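Local coordinates for protein putative thioesterase (PDB 3CJY) that probably hydrolyses acyl-CoA thioesters with a pair of hot-dog domains, and binds a calcium ion, at residues Thr20-Ala26 with Thr67-Ser71; Val57-Phe63 with Leu205-Ile211; Leu166-Arg170 with Met183-Phe187. One frame throughout, in Å; residues are numbered along the deposited sequence.

Contact 1: Thr20-Ala26 with Thr67-Ser71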
loop_
_atom_site.group_PDB
_atom_site.type_symbol
_atom_site.label_atom_id
_atom_site.label_comp_id
_atom_site.label_asym_id
_atom_site.label_seq_id
_atom_site.Cartn_x
_atom_site.Cartn_y
_atom_site.Cartn_z
ATOM N N THR A 20 -7.969 -21.034 -15.335
ATOM C CA THR A 20 -7.351 -22.224 -14.752
ATOM C C THR A 20 -5.872 -21.925 -14.574
ATOM O O THR A 20 -5.212 -21.401 -15.476
ATOM C CB THR A 20 -7.536 -23.464 -15.638
ATOM O OG1 THR A 20 -8.943 -23.674 -15.867
ATOM C CG2 THR A 20 -6.910 -24.711 -14.969
ATOM N N VAL A 21 -5.379 -22.182 -13.381
ATOM C CA VAL A 21 -3.976 -21.896 -13.043
ATOM C C VAL A 21 -3.069 -23.044 -13.542
ATOM O O VAL A 21 -3.116 -24.165 -13.039
ATOM C CB VAL A 21 -3.799 -21.700 -11.529
ATOM C CG1 VAL A 21 -2.335 -21.429 -11.157
ATOM C CG2 VAL A 21 -4.731 -20.562 -10.987
ATOM N N GLY A 22 -2.248 -22.703 -14.521
ATOM C CA GLY A 22 -1.270 -23.616 -15.109
ATOM C C GLY A 22 0.140 -23.281 -14.633
ATOM O O GLY A 22 0.329 -22.306 -13.914
ATOM N N PRO A 23 1.130 -24.114 -14.993
ATOM C CA PRO A 23 2.490 -23.947 -14.494
ATOM C C PRO A 23 3.080 -22.578 -14.778
ATOM O O PRO A 23 3.910 -22.072 -13.999
ATOM C CB PRO A 23 3.262 -25.046 -15.234
ATOM C CG PRO A 23 2.259 -26.109 -15.436
ATOM C CD PRO A 23 0.938 -25.427 -15.647
ATOM N N ASP A 24 2.618 -21.946 -15.851
ATOM C CA ASP A 24 3.169 -20.639 -16.268
ATOM C C ASP A 24 2.891 -19.519 -15.291
ATOM O O ASP A 24 3.597 -18.494 -15.265
ATOM C CB ASP A 24 2.631 -20.214 -17.641
ATOM C CG ASP A 24 1.113 -20.133 -17.677
ATOM O OD1 ASP A 24 0.447 -21.088 -17.241
ATOM O OD2 ASP A 24 0.575 -19.130 -18.198
ATOM N N LEU A 25 1.872 -19.729 -14.479
ATOM C CA LEU A 25 1.447 -18.708 -13.496
ATOM C C LEU A 25 1.765 -19.148 -12.059
ATOM O O LEU A 25 1.361 -18.485 -11.097
ATOM C CB LEU A 25 -0.052 -18.391 -13.604
ATOM C CG LEU A 25 -0.531 -17.640 -14.847
ATOM C CD1 LEU A 25 -2.027 -17.305 -14.736
ATOM C CD2 LEU A 25 0.274 -16.394 -15.075
ATOM N N ALA A 26 2.460 -20.279 -11.944
ATOM C CA ALA A 26 2.767 -20.852 -10.636
ATOM C C ALA A 26 4.185 -20.651 -10.144
ATOM O O ALA A 26 5.147 -20.677 -10.911
ATOM C CB ALA A 26 2.348 -22.374 -10.548
ATOM N N THR A 67 -4.005 -20.698 -3.747
ATOM C CA THR A 67 -4.621 -21.224 -4.964
ATOM C C THR A 67 -3.640 -22.237 -5.592
ATOM O O THR A 67 -2.675 -21.868 -6.232
ATOM C CB THR A 67 -4.966 -20.137 -5.964
ATOM O OG1 THR A 67 -5.763 -19.161 -5.297
ATOM C CG2 THR A 67 -5.740 -20.707 -7.170
ATOM N N PRO A 68 -3.878 -23.519 -5.357
ATOM C CA PRO A 68 -2.992 -24.518 -5.898
ATOM C C PRO A 68 -2.923 -24.531 -7.405
ATOM O O PRO A 68 -3.878 -24.177 -8.116
ATOM C CB PRO A 68 -3.621 -25.838 -5.415
ATOM C CG PRO A 68 -4.567 -25.452 -4.316
ATOM C CD PRO A 68 -5.035 -24.101 -4.669
ATOM N N LEU A 69 -1.766 -24.933 -7.907
ATOM C CA LEU A 69 -1.635 -25.196 -9.341
ATOM C C LEU A 69 -2.782 -26.084 -9.800
ATOM O O LEU A 69 -3.125 -27.078 -9.154
ATOM C CB LEU A 69 -0.336 -25.944 -9.622
ATOM C CG LEU A 69 -0.016 -26.427 -11.021
ATOM C CD1 LEU A 69 0.117 -25.284 -12.061
ATOM C CD2 LEU A 69 1.291 -27.250 -10.935
ATOM N N GLY A 70 -3.361 -25.716 -10.927
ATOM C CA GLY A 70 -4.427 -26.478 -11.519
ATOM C C GLY A 70 -5.842 -26.079 -11.118
ATOM O O GLY A 70 -6.822 -26.583 -11.694
ATOM N N SER A 71 -5.964 -25.213 -10.117
ATOM C CA SER A 71 -7.291 -24.745 -9.690
ATOM C C SER A 71 -7.912 -23.839 -10.731
ATOM O O SER A 71 -7.236 -23.189 -11.526
ATOM C CB SER A 71 -7.242 -23.845 -8.443
ATOM O OG SER A 71 -6.314 -24.232 -7.449
#
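Val21 and the turn Pro68-Ser71 illustrate how two loops can be joined largely through their backbones. Val21 N donates to Ser71 O at 2.8 Å, almost straight (172°), while Val21 O receives Gly70 N in a markedly bent bond (137°). The side chain of Val21 leans into the same turn. Val21 CB stands 3.7 Å from Ser71 O and also faces Pro68 O. From there Val21 CG2, set beside the backbone N because CG1 takes the place anti to it (chi1 179°), reaches on to the CG2 methyl of Thr67 at 4.0 Å. Leu35 of strand 34-35 touches both Val21 and Thr67, so this apolar patch continues into the neighbouring strand. On the other flank Leu69 extends its CD1 methyl over the Gly22-Pro23 peptide, 3.3 Å from Pro23 N, with Pro23 CD crossing it at about a right angle and Ala26 CB 4.0 Å away. The segment Pro68-Ser71 is a type II beta turn, and Gly70 sits at its third position, where a CB would be jammed against Leu69 O. Within the turn Pro68 O accepts from both Ser71 N, at 3.1 Å, and Ser71 OG. The chemistry is thus that of a turn stiffened from within and fastened by two main-chain bonds, with aliphatic groups packed on its flanks.

Contact 2: Val57-Phe63 with Leu205-Ile211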
loop_
_atom_site.group_PDB
_atom_site.type_symbol
_atom_site.label_atom_id
_atom_site.label_comp_id
_atom_site.label_asym_id
_atom_site.label_seq_id
_atom_site.Cartn_x
_atom_site.Cartn_y
_atom_site.Cartn_z
ATOM N N VAL A 57 -5.725 2.884 -11.408
ATOM C CA VAL A 57 -4.870 3.860 -10.724
ATOM C C VAL A 57 -4.154 3.162 -9.586
ATOM O O VAL A 57 -2.962 3.307 -9.388
ATOM C CB VAL A 57 -5.691 5.078 -10.207
ATOM C CG1 VAL A 57 -4.932 5.941 -9.212
ATOM C CG2 VAL A 57 -6.297 5.853 -11.351
ATOM N N GLN A 58 -4.886 2.368 -8.809
ATOM C CA GLN A 58 -4.241 1.645 -7.710
ATOM C C GLN A 58 -5.071 0.503 -7.280
ATOM O O GLN A 58 -6.268 0.495 -7.468
ATOM C CB GLN A 58 -3.963 2.570 -6.494
ATOM C CG GLN A 58 -5.150 3.145 -5.742
ATOM C CD GLN A 58 -5.796 2.219 -4.758
ATOM O OE1 GLN A 58 -5.144 1.349 -4.170
ATOM N NE2 GLN A 58 -7.105 2.410 -4.555
ATOM N N GLY A 59 -4.444 -0.473 -6.661
ATOM C CA GLY A 59 -5.215 -1.587 -6.097
ATOM C C GLY A 59 -4.507 -2.208 -4.900
ATOM O O GLY A 59 -3.288 -2.138 -4.764
ATOM N N SER A 60 -5.307 -2.743 -3.993
ATOM C CA SER A 60 -4.768 -3.491 -2.860
ATOM C C SER A 60 -5.488 -4.800 -2.799
ATOM O O SER A 60 -6.697 -4.852 -3.012
ATOM C CB SER A 60 -4.921 -2.746 -1.527
ATOM O OG SER A 60 -4.189 -1.513 -1.548
ATOM N N LEU A 61 -4.741 -5.862 -2.515
ATOM C CA LEU A 61 -5.328 -7.211 -2.459
ATOM C C LEU A 61 -4.797 -7.924 -1.228
ATOM O O LEU A 61 -3.593 -7.862 -0.957
ATOM C CB LEU A 61 -4.959 -7.941 -3.746
ATOM C CG LEU A 61 -5.389 -9.379 -4.071
ATOM C CD1 LEU A 61 -5.351 -9.594 -5.559
ATOM C CD2 LEU A 61 -4.488 -10.387 -3.354
ATOM N N GLN A 62 -5.716 -8.548 -0.491
ATOM C CA GLN A 62 -5.402 -9.306 0.731
ATOM C C GLN A 62 -5.490 -10.770 0.423
ATOM O O GLN A 62 -6.467 -11.208 -0.159
ATOM C CB GLN A 62 -6.410 -8.994 1.858
ATOM C CG GLN A 62 -6.706 -7.524 1.991
ATOM C CD GLN A 62 -5.464 -6.703 2.378
ATOM O OE1 GLN A 62 -4.755 -7.056 3.339
ATOM N NE2 GLN A 62 -5.212 -5.586 1.645
ATOM N N PHE A 63 -4.443 -11.525 0.749
ATOM C CA PHE A 63 -4.434 -12.968 0.493
ATOM C C PHE A 63 -5.014 -13.697 1.693
ATOM O O PHE A 63 -4.505 -13.565 2.817
ATOM C CB PHE A 63 -3.024 -13.500 0.219
ATOM C CG PHE A 63 -2.379 -12.936 -1.028
ATOM C CD1 PHE A 63 -2.847 -13.313 -2.283
ATOM C CD2 PHE A 63 -1.327 -12.058 -0.941
ATOM C CE1 PHE A 63 -2.281 -12.814 -3.428
ATOM C CE2 PHE A 63 -0.748 -11.553 -2.083
ATOM C CZ PHE A 63 -1.223 -11.924 -3.319
ATOM N N LEU A 205 1.301 -11.348 2.686
ATOM C CA LEU A 205 -0.002 -11.206 3.311
ATOM C C LEU A 205 -0.971 -10.457 2.387
ATOM O O LEU A 205 -2.181 -10.570 2.447
ATOM C CB LEU A 205 0.099 -10.390 4.618
ATOM C CG LEU A 205 0.890 -11.028 5.728
ATOM C CD1 LEU A 205 0.734 -10.109 6.931
ATOM C CD2 LEU A 205 0.324 -12.373 6.021
ATOM N N ASP A 206 -0.374 -9.668 1.532
ATOM C CA ASP A 206 -1.093 -8.774 0.622
ATOM C C ASP A 206 -0.164 -8.301 -0.494
ATOM O O ASP A 206 1.023 -8.617 -0.521
ATOM C CB ASP A 206 -1.595 -7.552 1.358
ATOM C CG ASP A 206 -0.454 -6.558 1.719
ATOM O OD1 ASP A 206 0.468 -6.977 2.424
ATOM O OD2 ASP A 206 -0.505 -5.370 1.278
ATOM N N ASN A 207 -0.778 -7.596 -1.444
ATOM C CA ASN A 207 -0.105 -6.901 -2.541
ATOM C C ASN A 207 -0.816 -5.539 -2.715
ATOM O O ASN A 207 -2.047 -5.444 -2.680
ATOM C CB ASN A 207 -0.193 -7.604 -3.910
ATOM C CG ASN A 207 0.964 -8.582 -4.222
ATOM O OD1 ASN A 207 1.149 -8.969 -5.397
ATOM N ND2 ASN A 207 1.714 -9.005 -3.204
ATOM N N SER A 208 -0.009 -4.504 -2.902
ATOM C CA SER A 208 -0.497 -3.153 -3.212
ATOM C C SER A 208 0.265 -2.688 -4.430
ATOM O O SER A 208 1.472 -2.913 -4.535
ATOM C CB SER A 208 -0.244 -2.194 -2.056
ATOM O OG SER A 208 -0.737 -0.877 -2.326
ATOM N N LEU A 209 -0.449 -2.034 -5.344
ATOM C CA LEU A 209 0.158 -1.465 -6.602
ATOM C C LEU A 209 -0.440 -0.084 -6.909
ATOM O O LEU A 209 -1.673 0.093 -6.848
ATOM C CB LEU A 209 -0.067 -2.393 -7.800
ATOM C CG LEU A 209 0.748 -2.110 -9.049
ATOM C CD1 LEU A 209 2.223 -2.465 -8.832
ATOM C CD2 LEU A 209 0.169 -2.812 -10.287
ATOM N N ARG A 210 0.437 0.869 -7.227
ATOM C CA ARG A 210 0.012 2.209 -7.630
ATOM C C ARG A 210 0.653 2.489 -8.987
ATOM O O ARG A 210 1.869 2.600 -9.093
ATOM C CB ARG A 210 0.444 3.251 -6.583
ATOM C CG ARG A 210 -0.073 2.909 -5.241
ATOM C CD ARG A 210 0.249 3.928 -4.159
ATOM N NE ARG A 210 -0.091 3.322 -2.899
ATOM C CZ ARG A 210 -1.338 3.199 -2.465
ATOM N NH1 ARG A 210 -2.326 3.769 -3.160
ATOM N NH2 ARG A 210 -1.585 2.568 -1.314
ATOM N N ILE A 211 -0.178 2.634 -10.019
ATOM C CA ILE A 211 0.350 2.791 -11.367
ATOM C C ILE A 211 0.303 4.230 -11.820
ATOM O O ILE A 211 -0.756 4.867 -11.732
ATOM C CB ILE A 211 -0.466 1.958 -12.369
ATOM C CG1 ILE A 211 -0.396 0.477 -11.962
ATOM C CG2 ILE A 211 0.033 2.195 -13.829
ATOM C CD1 ILE A 211 -1.307 -0.416 -12.801
HETATM O O HOH W 1 -2.733 0.488 -3.609
HETATM O O HOH W 2 -2.733 -4.383 1.529
#
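Gly59 and Leu209 exchange two backbone hydrogen bonds, and Leu61 does the same with Asn207, as hydrogen-bonded pairs of an antiparallel register. Ile211 N to Val57 O and Phe63 N to Leu205 O extend the pattern at either end. The strand axes lie 4.7 Å apart at 176°. Beyond Leu61 the ring of Phe63 presents its edge to Asn207, whose ND2 lies in the ring plane 3.7 Å from CE2; ring and amide planes are 79° apart. That amide is held in turn by ND2 donating to Asp206 O at 2.8 Å.

The other face, bearing Gln58, Ser60, Gln62, Asp206, Ser208 and Arg210, is polar and threaded by water. One water lies 2.6 Å from Gln58 OE1 and 2.7 Å from Ser208 OG, with Gly59 O also within hydrogen-bonding reach, more acceptors than the water has protons for; it sits over one face of the Arg210 guanidinium. A second accepts from Gln62 NE2 at 2.8 Å; its approach to Asp206 OD2 is unusually short and of doubtful exact length. Gln58 and Arg210 run side by side, the amide and guanidinium planes only 18° apart, Gln58 reaching there by a chain bent at chi2.

Further out, Gln58 NE2 bonds to Ser106 OG and Asp206 OD1 to Ser254 N. Arg210 forms a salt bridge with Asp206 of the second subunit, and Gln62 OE1 accepts from Gln58 NE2 of that subunit; both links are reciprocated, which ties this polar face to the dimer interface.

Here the sheets of the two hot-dog domains meet edge to edge: strand 98-107 flanks 56-63, with a classic beta bulge at Val57 and Gln58 opposite Ser106, strand 247-256 flanks 203-211, and helices 37-52 and 178-185 pack on the face of Leu61 and Leu209.

Contact 3: Leu166-Arg170 with Met183-Phe187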
loop_
_atom_site.group_PDB
_atom_site.type_symbol
_atom_site.label_atom_id
_atom_site.label_comp_id
_atom_site.label_asym_id
_atom_site.label_seq_id
_atom_site.Cartn_x
_atom_site.Cartn_y
_atom_site.Cartn_z
ATOM N N LEU A 166 16.903 -5.389 -9.366
ATOM C CA LEU A 166 16.946 -6.349 -10.466
ATOM C C LEU A 166 16.400 -5.742 -11.764
ATOM O O LEU A 166 15.419 -4.993 -11.739
ATOM C CB LEU A 166 16.051 -7.555 -10.093
ATOM C CG LEU A 166 16.378 -8.271 -8.802
ATOM C CD1 LEU A 166 15.289 -9.370 -8.609
ATOM C CD2 LEU A 166 17.705 -8.906 -8.881
ATOM N N TRP A 167 17.023 -6.093 -12.883
ATOM C CA TRP A 167 16.452 -5.843 -14.188
ATOM C C TRP A 167 15.610 -7.085 -14.522
ATOM O O TRP A 167 16.086 -8.234 -14.472
ATOM C CB TRP A 167 17.506 -5.622 -15.279
ATOM C CG TRP A 167 18.175 -4.305 -15.273
ATOM C CD1 TRP A 167 19.467 -4.055 -14.938
ATOM C CD2 TRP A 167 17.600 -3.051 -15.624
ATOM N NE1 TRP A 167 19.745 -2.729 -15.089
ATOM C CE2 TRP A 167 18.610 -2.072 -15.470
ATOM C CE3 TRP A 167 16.349 -2.643 -16.033
ATOM C CZ2 TRP A 167 18.390 -0.714 -15.772
ATOM C CZ3 TRP A 167 16.131 -1.299 -16.316
ATOM C CH2 TRP A 167 17.138 -0.363 -16.192
ATOM N N LEU A 168 14.365 -6.847 -14.898
ATOM C CA LEU A 168 13.424 -7.910 -15.247
ATOM C C LEU A 168 12.855 -7.712 -16.634
ATOM O O LEU A 168 12.546 -6.618 -17.029
ATOM C CB LEU A 168 12.234 -7.948 -14.273
ATOM C CG LEU A 168 12.582 -8.093 -12.797
ATOM C CD1 LEU A 168 11.261 -7.957 -11.980
ATOM C CD2 LEU A 168 13.334 -9.382 -12.498
ATOM N N ARG A 169 12.741 -8.800 -17.374
ATOM C CA ARG A 169 12.173 -8.718 -18.705
ATOM C C ARG A 169 11.402 -9.990 -19.007
ATOM O O ARG A 169 11.953 -11.112 -18.860
ATOM C CB ARG A 169 13.258 -8.517 -19.757
ATOM C CG ARG A 169 12.615 -8.340 -21.145
ATOM C CD ARG A 169 13.614 -8.027 -22.215
ATOM N NE ARG A 169 14.642 -9.042 -22.427
ATOM C CZ ARG A 169 15.658 -8.854 -23.281
ATOM N NH1 ARG A 169 15.729 -7.726 -23.974
ATOM N NH2 ARG A 169 16.609 -9.774 -23.452
ATOM N N ARG A 170 10.150 -9.818 -19.402
ATOM C CA ARG A 170 9.325 -10.964 -19.843
ATOM C C ARG A 170 9.879 -11.528 -21.140
ATOM O O ARG A 170 10.065 -10.802 -22.151
ATOM C CB ARG A 170 7.858 -10.594 -20.030
ATOM C CG ARG A 170 7.132 -10.449 -18.712
ATOM C CD ARG A 170 5.794 -9.942 -18.855
ATOM N NE ARG A 170 4.980 -10.870 -19.585
ATOM C CZ ARG A 170 3.656 -10.897 -19.482
ATOM N NH1 ARG A 170 3.036 -10.067 -18.649
ATOM N NH2 ARG A 170 2.960 -11.783 -20.176
HETATM N N MSE A 183 2.886 -8.060 -11.622
HETATM C CA MSE A 183 3.665 -9.285 -11.458
HETATM C C MSE A 183 5.078 -8.932 -10.942
HETATM O O MSE A 183 5.593 -9.555 -10.023
HETATM C CB MSE A 183 3.640 -10.098 -12.755
HETATM C CG MSE A 183 2.343 -10.898 -12.799
HETATM SE SE MSE A 183 2.055 -11.964 -14.418
HETATM C CE MSE A 183 1.600 -10.637 -15.421
ATOM N N PHE A 184 5.710 -7.924 -11.548
ATOM C CA PHE A 184 7.055 -7.542 -11.154
ATOM C C PHE A 184 7.138 -6.953 -9.743
ATOM O O PHE A 184 8.161 -7.067 -9.044
ATOM C CB PHE A 184 7.666 -6.569 -12.171
ATOM C CG PHE A 184 7.989 -7.196 -13.512
ATOM C CD1 PHE A 184 8.171 -8.573 -13.639
ATOM C CD2 PHE A 184 8.276 -6.392 -14.606
ATOM C CE1 PHE A 184 8.612 -9.127 -14.868
ATOM C CE2 PHE A 184 8.665 -6.950 -15.843
ATOM C CZ PHE A 184 8.799 -8.326 -15.954
ATOM N N ALA A 185 6.050 -6.293 -9.324
ATOM C CA ALA A 185 5.932 -5.736 -7.979
ATOM C C ALA A 185 6.019 -6.851 -6.923
ATOM O O ALA A 185 6.490 -6.643 -5.824
ATOM C CB ALA A 185 4.574 -4.943 -7.786
ATOM N N ASP A 186 5.543 -8.047 -7.283
ATOM C CA ASP A 186 5.553 -9.186 -6.345
ATOM C C ASP A 186 6.855 -9.995 -6.342
ATOM O O ASP A 186 6.881 -11.169 -5.950
ATOM C CB ASP A 186 4.345 -10.063 -6.555
ATOM C CG ASP A 186 4.073 -11.008 -5.362
ATOM O OD1 ASP A 186 4.202 -10.579 -4.208
ATOM O OD2 ASP A 186 3.735 -12.190 -5.598
ATOM N N PHE A 187 7.946 -9.337 -6.712
ATOM C CA PHE A 187 9.275 -9.890 -6.537
ATOM C C PHE A 187 9.868 -9.531 -5.140
ATOM O O PHE A 187 10.966 -9.929 -4.782
ATOM C CB PHE A 187 10.208 -9.433 -7.654
ATOM C CG PHE A 187 10.172 -10.304 -8.879
ATOM C CD1 PHE A 187 8.996 -10.470 -9.599
ATOM C CD2 PHE A 187 11.343 -10.924 -9.327
ATOM C CE1 PHE A 187 8.943 -11.265 -10.708
ATOM C CE2 PHE A 187 11.313 -11.716 -10.471
ATOM C CZ PHE A 187 10.106 -11.871 -11.165
#
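Leu168 and Phe184 each turn CG anti to their own carbonyl carbon (chi1 -56° and -70°), which brings the leucine into the corner formed by two aromatic rings. This is the core of a hot-dog domain, in which a helix is wrapped by an antiparallel sheet: strand 163-170 supplies the leucine, and the end of helix 178-185 with the residue three places on from Phe184 supplies the rings. Two CH-pi contacts result. Leu168 CB sits over the centre of the Phe184 ring, 3.9 Å from its centroid, and Leu168 CD1 sits over that of Phe187 at the same distance, only 5° off the normal. Leu168 CD1 also touches Phe184 CD1 at 3.6 Å, while Leu168 CD2 rests against Phe187 CE2 at 3.7 Å, so both branches of the leucine are engaged. Leu166 CD1 adds a looser contact with Phe187. With an alanine in place of Phe184, the aromatic face under Leu168 CB is gone, and the gap, bordered by Ile149 and Cys220, would probably leave the leucine freer to turn.

Toward the end of the strand the chemistry changes. Arg170 N lies in the plane of the Phe184 ring at its edge, and Arg170 CG is 3.9 Å from Phe184 CZ. Past CG the arginine chain bends at chi3, and its NH2 forms a salt bridge with Asp172. Selenomethionine Met183 crosses this chain at about a right angle, its methyl CE 3.6 Å from Arg170 NH1.

In the fold
The three contacts show how a double hot-dog chain is assembled at different levels. Contact 2 joins the two domains, contact 3 packs the helix-sheet core of the C-terminal one, and contact 1 secures loops near the end of the strand that contact 2 uses. Contacts 2 and 3, with centres about 16 Å apart, touch directly: Asn207 ND2 lies 3.1 Å from Asp186 OD1, a probable hydrogen bond, and Leu209 CD1 packs on Ala185 CB. Contact 1 lies about 20 Å from contact 2 between centres; its nearest atoms stay about 5 Å from contact 3. All three lie away from the calcium site at Asp14 and Thr51.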